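Long-range contacts in arginine kinase (Cydia pomonella granulosis virus, PDB 6VVG), which probably acts as a serine/threonine protein kinase that uses ATP, and is bound here to adenosine monophosphate: residues G97-F102 with L147-K152; N140-E145 with G200-E205; R45-I50 with M91-D96; I123-A128 with K154-C159. All blocks are in the same frame, centred on the assembly; numbering follows the deposited sequence.

Interaction 3 comes first along the chain and closes before the others open. It joins two strands of the five-stranded N-lobe sheet and leads into the hinge. Interaction 1 follows directly, since D96 ends one contact and G97 begins the next. Interactions 1, 2 and 4 alternate their segments along the chain and lie together in the C-lobe, with centres 11 to 13 Å apart. Interactions 1 and 4 share the hairpin of strands 147-148 and 157-158. Interactions 1 and 2 meet at L99, L144, L147 and V202. Interactions 2 and 3 are farthest apart, about 22 Å between centres. AMP touches residues of all four contacts, so the nucleotide sits where the lobes meet.

Interaction 1. Residues G97-F102 with L147-K152; sequences GDLFDF and LLYDRK. With AMP (adenosine monophosphate), chain C.
In the C-lobe of the kinase fold, the helical turn after the hinge packs on the small hairpin under the adenine site, with L99 on L147 and F102 on Y149. D98 and L148 form a single backbone bridge, their CA atoms 3.9 Å apart. Two hydrogen bonds flank it. Y149 N donates to G97 O at 2.9 Å and comes in from above the carbonyl plane. L99 N donates to L147 O at 3.0 Å, nearly along the C=O axis, though the angle at the hydrogen is only 141°. D98 CA makes a CA-H...O contact with the same L147 O, and L148 CA makes one with G97 O.

L99 spreads its two methyls over L147 and Y149. CD1 rests on L147 CB at 3.6 Å and CD2 on Y149 CB at 3.7 Å. I121 of helix 115-133 touches both L99 and Y149.

F102 and Y149 form an offset edge-to-face pair. The edge of Y149 points to the face of F102, with the planes at 75° and the centroids 5.4 Å apart. Y149 CD1 makes the closest touch, on F102 CE1 at 3.6 Å. Y149 O lies at the rim of the F102 ring, in its plane.

The turn is tied at its start. D98 OD1 accepts from D101 N, an Asx motif, and D101 OD2 accepts from D98 N in return. D150 OD1 closes an Asx turn with K152 N, while D150 OD2 bonds S95 OG of the hinge. L148 faces the nucleotide: its CD1 lies 3.8 Å from AMP C6.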
# COMPACT_ATOMS: atom_id res chain seq x y z
N GLY A 97 -23.86 -14.42 -4.78
CA GLY A 97 -23.22 -15.69 -5.03
C GLY A 97 -21.72 -15.56 -5.24
O GLY A 97 -21.16 -14.46 -5.33
N ASP A 98 -21.06 -16.72 -5.31
CA ASP A 98 -19.64 -16.80 -5.59
C ASP A 98 -19.36 -18.12 -6.30
O ASP A 98 -20.25 -18.96 -6.45
CB ASP A 98 -18.80 -16.67 -4.31
CG ASP A 98 -19.17 -17.71 -3.26
OD1 ASP A 98 -19.16 -18.91 -3.58
OD2 ASP A 98 -19.45 -17.31 -2.12
N LEU A 99 -18.11 -18.29 -6.73
CA LEU A 99 -17.78 -19.46 -7.53
C LEU A 99 -17.89 -20.75 -6.72
O LEU A 99 -18.12 -21.82 -7.29
CB LEU A 99 -16.38 -19.31 -8.12
CG LEU A 99 -16.21 -18.11 -9.06
CD1 LEU A 99 -14.83 -18.09 -9.70
CD2 LEU A 99 -17.29 -18.10 -10.15
N PHE A 100 -17.74 -20.67 -5.40
CA PHE A 100 -17.90 -21.87 -4.59
C PHE A 100 -19.33 -22.40 -4.65
O PHE A 100 -19.54 -23.61 -4.58
CB PHE A 100 -17.52 -21.61 -3.13
CG PHE A 100 -17.68 -22.81 -2.24
CD1 PHE A 100 -16.75 -23.84 -2.28
CD2 PHE A 100 -18.75 -22.91 -1.37
CE1 PHE A 100 -16.89 -24.95 -1.46
CE2 PHE A 100 -18.89 -24.02 -0.55
CZ PHE A 100 -17.96 -25.03 -0.60
N ASP A 101 -20.31 -21.50 -4.76
CA ASP A 101 -21.70 -21.94 -4.86
C ASP A 101 -21.90 -22.85 -6.06
O ASP A 101 -22.80 -23.70 -6.05
CB ASP A 101 -22.63 -20.73 -4.96
CG ASP A 101 -22.72 -19.94 -3.67
OD1 ASP A 101 -22.54 -20.54 -2.59
OD2 ASP A 101 -22.96 -18.72 -3.74
N PHE A 102 -21.09 -22.70 -7.10
CA PHE A 102 -21.26 -23.45 -8.34
C PHE A 102 -20.53 -24.79 -8.33
O PHE A 102 -20.68 -25.56 -9.28
CB PHE A 102 -20.79 -22.62 -9.53
CG PHE A 102 -21.70 -21.47 -9.86
CD1 PHE A 102 -21.60 -20.28 -9.16
CD2 PHE A 102 -22.65 -21.59 -10.85
CE1 PHE A 102 -22.44 -19.22 -9.45
CE2 PHE A 102 -23.49 -20.53 -11.15
CZ PHE A 102 -23.39 -19.35 -10.45
N LEU A 147 -14.51 -14.69 -5.06
CA LEU A 147 -14.84 -14.38 -6.45
C LEU A 147 -16.36 -14.44 -6.55
O LEU A 147 -16.95 -15.50 -6.77
CB LEU A 147 -14.16 -15.36 -7.41
CG LEU A 147 -12.64 -15.37 -7.23
CD1 LEU A 147 -11.98 -16.44 -8.08
CD2 LEU A 147 -12.04 -14.00 -7.56
N LEU A 148 -17.00 -13.28 -6.38
CA LEU A 148 -18.45 -13.20 -6.40
C LEU A 148 -18.96 -13.29 -7.83
O LEU A 148 -18.35 -12.75 -8.76
CB LEU A 148 -18.92 -11.89 -5.75
CG LEU A 148 -18.22 -11.50 -4.44
CD1 LEU A 148 -18.90 -10.29 -3.79
CD2 LEU A 148 -18.18 -12.68 -3.47
N TYR A 149 -20.08 -13.99 -8.01
CA TYR A 149 -20.62 -14.32 -9.33
C TYR A 149 -22.01 -14.91 -9.13
O TYR A 149 -22.22 -15.71 -8.22
CB TYR A 149 -19.70 -15.31 -10.06
CG TYR A 149 -20.14 -15.72 -11.45
CD1 TYR A 149 -21.08 -16.72 -11.64
CD2 TYR A 149 -19.59 -15.11 -12.58
CE1 TYR A 149 -21.48 -17.09 -12.91
CE2 TYR A 149 -19.98 -15.48 -13.85
CZ TYR A 149 -20.93 -16.48 -14.01
OH TYR A 149 -21.33 -16.85 -15.28
N ASP A 150 -22.95 -14.50 -9.98
CA ASP A 150 -24.29 -15.06 -9.99
C ASP A 150 -24.70 -15.28 -11.44
O ASP A 150 -24.18 -14.64 -12.36
CB ASP A 150 -25.30 -14.16 -9.27
CG ASP A 150 -25.47 -12.82 -9.95
OD1 ASP A 150 -26.22 -12.76 -10.95
OD2 ASP A 150 -24.88 -11.83 -9.48
N ARG A 151 -25.64 -16.19 -11.66
CA ARG A 151 -25.98 -16.60 -13.01
C ARG A 151 -26.93 -15.65 -13.71
O ARG A 151 -27.33 -15.92 -14.85
CB ARG A 151 -26.58 -17.99 -13.01
CG ARG A 151 -27.91 -18.19 -12.16
CD ARG A 151 -28.06 -19.72 -11.97
NE ARG A 151 -29.40 -20.13 -11.58
CZ ARG A 151 -29.88 -21.35 -11.75
NH1 ARG A 151 -29.12 -22.29 -12.29
NH2 ARG A 151 -31.12 -21.64 -11.35
N LYS A 152 -27.28 -14.54 -13.08
CA LYS A 152 -28.07 -13.51 -13.75
C LYS A 152 -27.22 -12.35 -14.26
O LYS A 152 -27.25 -12.04 -15.46
CB LYS A 152 -29.12 -12.99 -12.79
CG LYS A 152 -30.38 -12.52 -13.39
CD LYS A 152 -30.16 -11.24 -14.16
CE LYS A 152 -31.40 -10.37 -14.19
NZ LYS A 152 -31.00 -9.05 -14.78
P AMP C . -15.58 -10.93 2.64
O1P AMP C . -14.84 -12.20 2.96
O2P AMP C . -15.82 -10.90 1.15
O3P AMP C . -14.83 -9.78 3.25
O5' AMP C . -17.02 -10.96 3.33
C5' AMP C . -17.61 -12.19 3.73
C4' AMP C . -18.71 -12.61 2.78
O4' AMP C . -19.69 -11.54 2.65
C3' AMP C . -18.30 -12.91 1.35
O3' AMP C . -17.71 -14.18 1.19
C2' AMP C . -19.62 -12.74 0.60
O2' AMP C . -20.46 -13.86 0.82
C1' AMP C . -20.20 -11.53 1.33
N9 AMP C . -19.78 -10.27 0.68
C8 AMP C . -18.61 -9.67 0.92
N7 AMP C . -18.56 -8.58 0.16
C5 AMP C . -19.69 -8.50 -0.55
C6 AMP C . -20.13 -7.58 -1.47
N6 AMP C . -19.55 -6.37 -2.01
N1 AMP C . -21.32 -7.73 -2.05
C2 AMP C . -22.09 -8.80 -1.73
N3 AMP C . -21.66 -9.71 -0.82
C4 AMP C . -20.45 -9.55 -0.23

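Interaction 2. Residues N140-E145 with G200-E205; sequences NDVKLE and GVVAYE
The loop K143-L144 passes the helix at V202, with K143 CA 6.2 Å from V202 CA and no hydrogen bond between the two segments. The loop has the place, and much of the sequence, of the kinase catalytic loop, and the helix is 192-208, which lies in the C-lobe core.

Both methyls of V202 touch the loop. CG2 sits against the backbone of K143, 4.0 Å from K143 CA. CG1 meets L144 CD2 at 3.9 Å, and these two side chains slide past each other in opposite directions. V142 CG1 adds a looser touch on V202 CG2.

L144 also crosses E205 obliquely. Its CG, beside the backbone N (chi1 -55°), lies 3.3 Å from E205 OE1. L144 CD1 lies 3.2 Å from E205 OE1, so a methyl covers a buried carboxylate. E205 OE1 has a weak hydrogen bond with Y179 OH, and L144 N has another weak one with the same hydroxyl. K143 turns its amine away from the helix to T176 OG1.

Around the contact, V142 also reaches L129 of helix 115-133 and A198 of helix 192-208. V202 continues on to L147 of strand 147-148, and A203, on another side of its helix, packs on F252 of helix 247-256.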
# COMPACT_ATOMS: atom_id res chain seq x y z
N ASN A 140 -3.39 -11.98 -3.13
CA ASN A 140 -2.81 -12.88 -2.14
C ASN A 140 -3.83 -13.71 -1.37
O ASN A 140 -3.44 -14.42 -0.44
CB ASN A 140 -1.93 -12.12 -1.14
CG ASN A 140 -1.14 -13.04 -0.22
OD1 ASN A 140 -0.56 -14.03 -0.65
ND2 ASN A 140 -1.11 -12.70 1.07
N ASP A 141 -5.12 -13.62 -1.67
CA ASP A 141 -6.06 -14.61 -1.14
C ASP A 141 -7.12 -14.98 -2.20
O ASP A 141 -8.32 -15.00 -1.91
CB ASP A 141 -6.73 -14.10 0.15
CG ASP A 141 -7.24 -15.24 0.99
OD1 ASP A 141 -6.73 -16.37 0.87
OD2 ASP A 141 -8.14 -15.04 1.79
N VAL A 142 -6.72 -15.06 -3.46
CA VAL A 142 -7.63 -15.48 -4.52
C VAL A 142 -8.14 -16.89 -4.23
O VAL A 142 -7.35 -17.82 -4.05
CB VAL A 142 -6.92 -15.44 -5.88
CG1 VAL A 142 -7.83 -15.93 -6.98
CG2 VAL A 142 -6.41 -14.03 -6.16
N LYS A 143 -9.46 -17.05 -4.18
CA LYS A 143 -10.09 -18.35 -4.00
C LYS A 143 -11.56 -18.21 -4.36
O LYS A 143 -12.08 -17.11 -4.52
CB LYS A 143 -9.91 -18.87 -2.57
CG LYS A 143 -10.27 -17.87 -1.48
CD LYS A 143 -10.20 -18.53 -0.11
CE LYS A 143 -10.21 -17.50 1.01
NZ LYS A 143 -10.52 -18.11 2.34
N LEU A 144 -12.23 -19.36 -4.46
CA LEU A 144 -13.63 -19.38 -4.88
C LEU A 144 -14.48 -18.43 -4.06
O LEU A 144 -15.30 -17.68 -4.59
CB LEU A 144 -14.18 -20.80 -4.77
CG LEU A 144 -13.42 -21.91 -5.51
CD1 LEU A 144 -13.90 -23.29 -5.11
CD2 LEU A 144 -13.59 -21.69 -7.01
N GLU A 145 -14.29 -18.44 -2.74
CA GLU A 145 -15.14 -17.66 -1.85
C GLU A 145 -14.93 -16.16 -2.00
O GLU A 145 -15.78 -15.38 -1.55
CB GLU A 145 -14.88 -18.09 -0.40
CG GLU A 145 -15.20 -19.55 -0.11
CD GLU A 145 -14.07 -20.50 -0.51
OE1 GLU A 145 -13.11 -20.05 -1.16
OE2 GLU A 145 -14.15 -21.70 -0.17
N GLY A 200 -4.93 -20.74 -10.97
CA GLY A 200 -4.91 -22.09 -11.49
C GLY A 200 -5.78 -23.04 -10.69
O GLY A 200 -6.51 -23.86 -11.25
N VAL A 201 -5.73 -22.93 -9.36
CA VAL A 201 -6.58 -23.78 -8.53
C VAL A 201 -8.05 -23.46 -8.78
O VAL A 201 -8.89 -24.36 -8.93
CB VAL A 201 -6.22 -23.63 -7.05
CG1 VAL A 201 -7.16 -24.47 -6.18
CG2 VAL A 201 -4.77 -24.03 -6.80
N VAL A 202 -8.39 -22.17 -8.83
CA VAL A 202 -9.77 -21.78 -9.12
C VAL A 202 -10.21 -22.33 -10.46
O VAL A 202 -11.33 -22.84 -10.60
CB VAL A 202 -9.90 -20.24 -9.07
CG1 VAL A 202 -11.28 -19.81 -9.53
CG2 VAL A 202 -9.61 -19.73 -7.67
N ALA A 203 -9.35 -22.23 -11.48
CA ALA A 203 -9.71 -22.72 -12.81
C ALA A 203 -9.97 -24.22 -12.79
O ALA A 203 -10.95 -24.70 -13.36
CB ALA A 203 -8.61 -22.36 -13.81
N TYR A 204 -9.09 -24.97 -12.12
CA TYR A 204 -9.32 -26.40 -12.00
C TYR A 204 -10.64 -26.69 -11.29
O TYR A 204 -11.37 -27.61 -11.67
CB TYR A 204 -8.16 -27.07 -11.25
CG TYR A 204 -8.16 -28.57 -11.40
CD1 TYR A 204 -9.04 -29.37 -10.67
CD2 TYR A 204 -7.29 -29.20 -12.28
CE1 TYR A 204 -9.05 -30.74 -10.81
CE2 TYR A 204 -7.29 -30.57 -12.42
CZ TYR A 204 -8.16 -31.34 -11.69
OH TYR A 204 -8.16 -32.71 -11.83
N GLU A 205 -10.96 -25.91 -10.27
CA GLU A 205 -12.14 -26.19 -9.46
C GLU A 205 -13.42 -25.91 -10.24
O GLU A 205 -14.35 -26.72 -10.22
CB GLU A 205 -12.09 -25.37 -8.17
CG GLU A 205 -11.05 -25.89 -7.19
CD GLU A 205 -10.97 -25.07 -5.92
OE1 GLU A 205 -10.84 -23.84 -6.01
OE2 GLU A 205 -11.03 -25.68 -4.82

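Interaction 3. Residues R45-I50 with M91-D96. With AMP (adenosine monophosphate), chain C.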
# COMPACT_ATOMS: atom_id res chain seq x y z
N ARG A 45 -28.89 -1.19 -1.23
CA ARG A 45 -28.20 -2.00 -0.24
C ARG A 45 -26.69 -1.84 -0.40
O ARG A 45 -26.18 -1.80 -1.52
CB ARG A 45 -28.58 -3.48 -0.40
CG ARG A 45 -29.75 -3.90 0.45
CD ARG A 45 -31.06 -3.35 -0.11
NE ARG A 45 -32.21 -4.00 0.50
CZ ARG A 45 -33.43 -3.46 0.57
NH1 ARG A 45 -33.65 -2.26 0.07
NH2 ARG A 45 -34.42 -4.13 1.15
N PHE A 46 -26.00 -1.72 0.72
CA PHE A 46 -24.55 -1.67 0.74
C PHE A 46 -24.03 -2.81 1.61
O PHE A 46 -24.80 -3.51 2.28
CB PHE A 46 -24.05 -0.32 1.29
CG PHE A 46 -24.54 0.88 0.51
CD1 PHE A 46 -23.83 1.36 -0.57
CD2 PHE A 46 -25.72 1.53 0.87
CE1 PHE A 46 -24.27 2.46 -1.29
CE2 PHE A 46 -26.17 2.63 0.15
CZ PHE A 46 -25.44 3.09 -0.93
N VAL A 47 -22.71 -2.93 1.67
CA VAL A 47 -22.03 -3.89 2.54
C VAL A 47 -21.14 -3.11 3.49
O VAL A 47 -20.25 -2.37 3.04
CB VAL A 47 -21.20 -4.90 1.73
CG1 VAL A 47 -20.26 -5.66 2.64
CG2 VAL A 47 -22.11 -5.85 0.97
N CYS A 48 -21.36 -3.27 4.79
CA CYS A 48 -20.52 -2.62 5.80
C CYS A 48 -19.67 -3.68 6.49
O CYS A 48 -20.21 -4.60 7.11
CB CYS A 48 -21.35 -1.87 6.84
SG CYS A 48 -20.34 -1.22 8.20
N LYS A 49 -18.35 -3.55 6.39
CA LYS A 49 -17.38 -4.48 6.94
C LYS A 49 -16.73 -3.83 8.15
O LYS A 49 -16.14 -2.75 8.03
CB LYS A 49 -16.34 -4.84 5.88
CG LYS A 49 -15.17 -5.67 6.34
CD LYS A 49 -14.34 -6.09 5.13
CE LYS A 49 -13.38 -7.22 5.48
NZ LYS A 49 -12.44 -7.51 4.35
N ILE A 50 -16.85 -4.48 9.30
CA ILE A 50 -16.30 -3.99 10.56
C ILE A 50 -15.05 -4.80 10.87
O ILE A 50 -15.11 -6.03 10.98
CB ILE A 50 -17.32 -4.11 11.70
CG1 ILE A 50 -18.56 -3.26 11.41
CG2 ILE A 50 -16.69 -3.70 13.02
CD1 ILE A 50 -19.69 -3.45 12.42
N MET A 91 -19.13 -0.48 1.35
CA MET A 91 -18.88 -0.80 -0.05
C MET A 91 -20.18 -1.22 -0.72
O MET A 91 -21.20 -1.45 -0.07
CB MET A 91 -17.84 -1.92 -0.17
CG MET A 91 -18.28 -3.23 0.48
SD MET A 91 -17.02 -4.52 0.42
CE MET A 91 -15.64 -3.69 1.19
N ASP A 92 -20.13 -1.30 -2.04
CA ASP A 92 -21.29 -1.76 -2.80
C ASP A 92 -21.61 -3.21 -2.44
O ASP A 92 -20.73 -4.00 -2.11
CB ASP A 92 -21.03 -1.66 -4.30
CG ASP A 92 -21.27 -0.27 -4.85
OD1 ASP A 92 -22.06 0.49 -4.27
OD2 ASP A 92 -20.66 0.05 -5.89
N TYR A 93 -22.90 -3.55 -2.52
CA TYR A 93 -23.35 -4.93 -2.62
C TYR A 93 -23.45 -5.27 -4.10
O TYR A 93 -24.22 -4.63 -4.83
CB TYR A 93 -24.71 -5.12 -1.93
CG TYR A 93 -25.20 -6.55 -1.90
CD1 TYR A 93 -25.63 -7.19 -3.06
CD2 TYR A 93 -25.22 -7.28 -0.71
CE1 TYR A 93 -26.07 -8.50 -3.04
CE2 TYR A 93 -25.67 -8.59 -0.68
CZ TYR A 93 -26.09 -9.19 -1.85
OH TYR A 93 -26.53 -10.49 -1.83
N VAL A 94 -22.67 -6.25 -4.56
CA VAL A 94 -22.59 -6.55 -5.98
C VAL A 94 -23.27 -7.87 -6.34
O VAL A 94 -23.80 -7.99 -7.45
CB VAL A 94 -21.13 -6.55 -6.47
CG1 VAL A 94 -20.52 -5.15 -6.33
CG2 VAL A 94 -20.31 -7.58 -5.70
N SER A 95 -23.26 -8.86 -5.45
CA SER A 95 -23.84 -10.15 -5.79
C SER A 95 -24.02 -10.99 -4.53
O SER A 95 -23.31 -10.81 -3.54
CB SER A 95 -22.95 -10.91 -6.79
OG SER A 95 -23.49 -12.18 -7.12
N ASP A 96 -24.98 -11.91 -4.60
CA ASP A 96 -25.26 -12.84 -3.52
C ASP A 96 -24.46 -14.13 -3.62
O ASP A 96 -24.39 -14.88 -2.64
CB ASP A 96 -26.75 -13.19 -3.49
CG ASP A 96 -27.20 -13.93 -4.73
OD1 ASP A 96 -27.00 -13.41 -5.84
OD2 ASP A 96 -27.77 -15.04 -4.61
P AMP C . -15.58 -10.93 2.64
O1P AMP C . -14.84 -12.20 2.96
O2P AMP C . -15.82 -10.90 1.15
O3P AMP C . -14.83 -9.78 3.25
O5' AMP C . -17.02 -10.96 3.33
C5' AMP C . -17.61 -12.19 3.73
C4' AMP C . -18.71 -12.61 2.78
O4' AMP C . -19.69 -11.54 2.65
C3' AMP C . -18.30 -12.91 1.35
O3' AMP C . -17.71 -14.18 1.19
C2' AMP C . -19.62 -12.74 0.60
O2' AMP C . -20.46 -13.86 0.82
C1' AMP C . -20.20 -11.53 1.33
N9 AMP C . -19.78 -10.27 0.68
C8 AMP C . -18.61 -9.67 0.92
N7 AMP C . -18.56 -8.58 0.16
C5 AMP C . -19.69 -8.50 -0.55
C6 AMP C . -20.13 -7.58 -1.47
N6 AMP C . -19.55 -6.37 -2.01
N1 AMP C . -21.32 -7.73 -2.05
C2 AMP C . -22.09 -8.80 -1.73
N3 AMP C . -21.66 -9.71 -0.82
C4 AMP C . -20.45 -9.55 -0.23
O HOH W 1 -24.45 -1.51 -3.49
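V47 and M91 face each other as an antiparallel hydrogen-bonded pair. V47 N donates to M91 O at 2.7 Å, and M91 N donates to V47 O at 2.8 Å. Both bonds are nearly straight at the hydrogen. A water adds polar links beside this pair. Y93 N donates to it, and it also lies within bonding distance of R45 O and D92 OD1. D92 OD1 also forms a salt bridge with K44 and a hydrogen bond with H77.

The apolar contacts of V47, M91 and Y93 fall on the nucleotide side. V47 CB rests on M91 CG at 3.6 Å, and V47 CG2 touches Y93 CD2. F46 does not share this face. Its ring turns its edge to M91 O, which lies in the ring plane.

This is the N-lobe sheet of the kinase fold running into the hinge. K49 stands at the place of the strand lysine of kinases. Its extended chain reaches the phosphate, with NZ making a weak bond to AMP O3P at 3.5 Å. K49 NZ also forms a salt bridge with E60 of helix 59-66, as in active kinases.

The adenine is held by hinge backbone, and by side chains of the strand and hinge. V94 N donates to AMP N1 at 3.2 Å, and AMP N6 gives a weak bond to D92 O. V47 CG2 packs on AMP C6 at 3.6 Å. Y93 has its CG anti to the backbone N (chi1 -176°), and AMP C2 stands 3.6 Å above the centre of its ring.

Interaction 4. Residues I123-A128 with K154-C159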
# COMPACT_ATOMS: atom_id res chain seq x y z
N ILE A 123 -10.81 -15.52 -18.09
CA ILE A 123 -10.28 -14.38 -18.82
C ILE A 123 -10.48 -13.11 -18.00
O ILE A 123 -9.56 -12.30 -17.84
CB ILE A 123 -10.95 -14.26 -20.21
CG1 ILE A 123 -10.46 -15.37 -21.14
CG2 ILE A 123 -10.67 -12.90 -20.82
CD1 ILE A 123 -11.23 -15.45 -22.45
N THR A 124 -11.69 -12.92 -17.47
CA THR A 124 -11.98 -11.75 -16.66
C THR A 124 -11.08 -11.71 -15.42
O THR A 124 -10.50 -10.67 -15.10
CB THR A 124 -13.45 -11.75 -16.25
OG1 THR A 124 -14.27 -11.81 -17.42
CG2 THR A 124 -13.80 -10.50 -15.45
N LEU A 125 -10.97 -12.84 -14.72
CA LEU A 125 -10.16 -12.88 -13.51
C LEU A 125 -8.70 -12.53 -13.80
O LEU A 125 -8.09 -11.73 -13.09
CB LEU A 125 -10.26 -14.26 -12.87
CG LEU A 125 -9.39 -14.53 -11.64
CD1 LEU A 125 -9.73 -13.56 -10.53
CD2 LEU A 125 -9.56 -15.98 -11.19
N VAL A 126 -8.14 -13.14 -14.84
CA VAL A 126 -6.74 -12.88 -15.19
C VAL A 126 -6.55 -11.42 -15.55
O VAL A 126 -5.59 -10.77 -15.10
CB VAL A 126 -6.31 -13.81 -16.35
CG1 VAL A 126 -4.96 -13.37 -16.91
CG2 VAL A 126 -6.27 -15.26 -15.87
N THR A 127 -7.46 -10.87 -16.36
CA THR A 127 -7.36 -9.47 -16.76
C THR A 127 -7.48 -8.55 -15.55
O THR A 127 -6.72 -7.58 -15.43
CB THR A 127 -8.45 -9.15 -17.78
OG1 THR A 127 -8.21 -9.89 -18.98
CG2 THR A 127 -8.49 -7.66 -18.08
N ALA A 128 -8.42 -8.83 -14.65
CA ALA A 128 -8.61 -7.99 -13.48
C ALA A 128 -7.38 -8.04 -12.57
O ALA A 128 -6.89 -6.99 -12.12
CB ALA A 128 -9.86 -8.42 -12.72
N LYS A 154 -23.87 -12.56 -14.25
CA LYS A 154 -22.70 -13.20 -14.85
C LYS A 154 -21.51 -12.25 -14.83
O LYS A 154 -20.70 -12.25 -15.76
CB LYS A 154 -23.01 -13.67 -16.27
CG LYS A 154 -24.33 -14.41 -16.39
CD LYS A 154 -24.28 -15.49 -17.45
CE LYS A 154 -25.53 -16.35 -17.42
NZ LYS A 154 -26.77 -15.52 -17.23
N ARG A 155 -21.41 -11.44 -13.79
CA ARG A 155 -20.32 -10.50 -13.60
C ARG A 155 -19.44 -10.99 -12.47
O ARG A 155 -19.94 -11.29 -11.38
CB ARG A 155 -20.85 -9.09 -13.30
CG ARG A 155 -19.89 -7.98 -13.66
CD ARG A 155 -20.58 -6.61 -13.78
NE ARG A 155 -19.66 -5.53 -13.44
CZ ARG A 155 -19.99 -4.45 -12.74
NH1 ARG A 155 -21.23 -4.29 -12.31
NH2 ARG A 155 -19.07 -3.53 -12.48
N LEU A 156 -18.14 -11.07 -12.73
CA LEU A 156 -17.17 -11.51 -11.74
C LEU A 156 -16.66 -10.32 -10.95
O LEU A 156 -16.20 -9.33 -11.53
CB LEU A 156 -16.01 -12.24 -12.41
CG LEU A 156 -14.94 -12.83 -11.49
CD1 LEU A 156 -15.48 -14.08 -10.79
CD2 LEU A 156 -13.68 -13.16 -12.27
N PHE A 157 -16.75 -10.41 -9.62
CA PHE A 157 -16.19 -9.40 -8.73
C PHE A 157 -15.14 -10.05 -7.84
O PHE A 157 -15.45 -11.00 -7.10
CB PHE A 157 -17.28 -8.75 -7.86
CG PHE A 157 -18.41 -8.17 -8.64
CD1 PHE A 157 -19.49 -8.95 -9.01
CD2 PHE A 157 -18.41 -6.83 -9.00
CE1 PHE A 157 -20.54 -8.42 -9.73
CE2 PHE A 157 -19.46 -6.29 -9.72
CZ PHE A 157 -20.52 -7.08 -10.09
N VAL A 158 -13.91 -9.54 -7.90
CA VAL A 158 -12.88 -9.89 -6.93
C VAL A 158 -13.14 -9.10 -5.65
O VAL A 158 -13.40 -7.90 -5.70
CB VAL A 158 -11.48 -9.57 -7.49
CG1 VAL A 158 -10.40 -10.11 -6.58
CG2 VAL A 158 -11.34 -10.13 -8.90
N CYS A 159 -13.07 -9.78 -4.51
CA CYS A 159 -13.37 -9.13 -3.24
C CYS A 159 -12.39 -9.57 -2.16
O CYS A 159 -11.54 -10.44 -2.36
CB CYS A 159 -14.82 -9.43 -2.80
SG CYS A 159 -15.06 -11.06 -2.04
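L156 meets the helix at L125 and T124. L156 CD2 fits against L125 CB at 3.6 Å and comes almost as near to L125 N, so this methyl lies close on the helix backbone. T124 CG2 touches L156 CB at 4.1 Å, and the two side chains slide past each other in opposite directions. V158 is the second point of contact. Its CG2 lies 4.1 Å from L125 CD1, with the side chains crossing at about a right angle. The same CG2 reaches A128 CB at 4.4 Å, one helical turn on from T124.

The next shell fixes these groups. T124 OG1 bonds K120 O within the helix, leaving its methyl to face L156. L147 of the neighbouring strand packs on both L125 and L156. V199 of helix 192-208 touches L125 as well. The strand is held by backbone bonds from F157 to L148, and N72 ND2 bonds L156 O.

Here helix 115-133 backs the C-lobe hairpin of the kinase fold. F157 points away from the helix, and its side chain touches V94 and L148. C159 touches AMP, and the nucleotide-binding D160 follows it, at the place of the DFG aspartate.

Between the two segments the contact is made by carbon groups, with no hydrogen bond across it. It therefore depends on shape and burial, and polar links to the strand include those from N72 and L148.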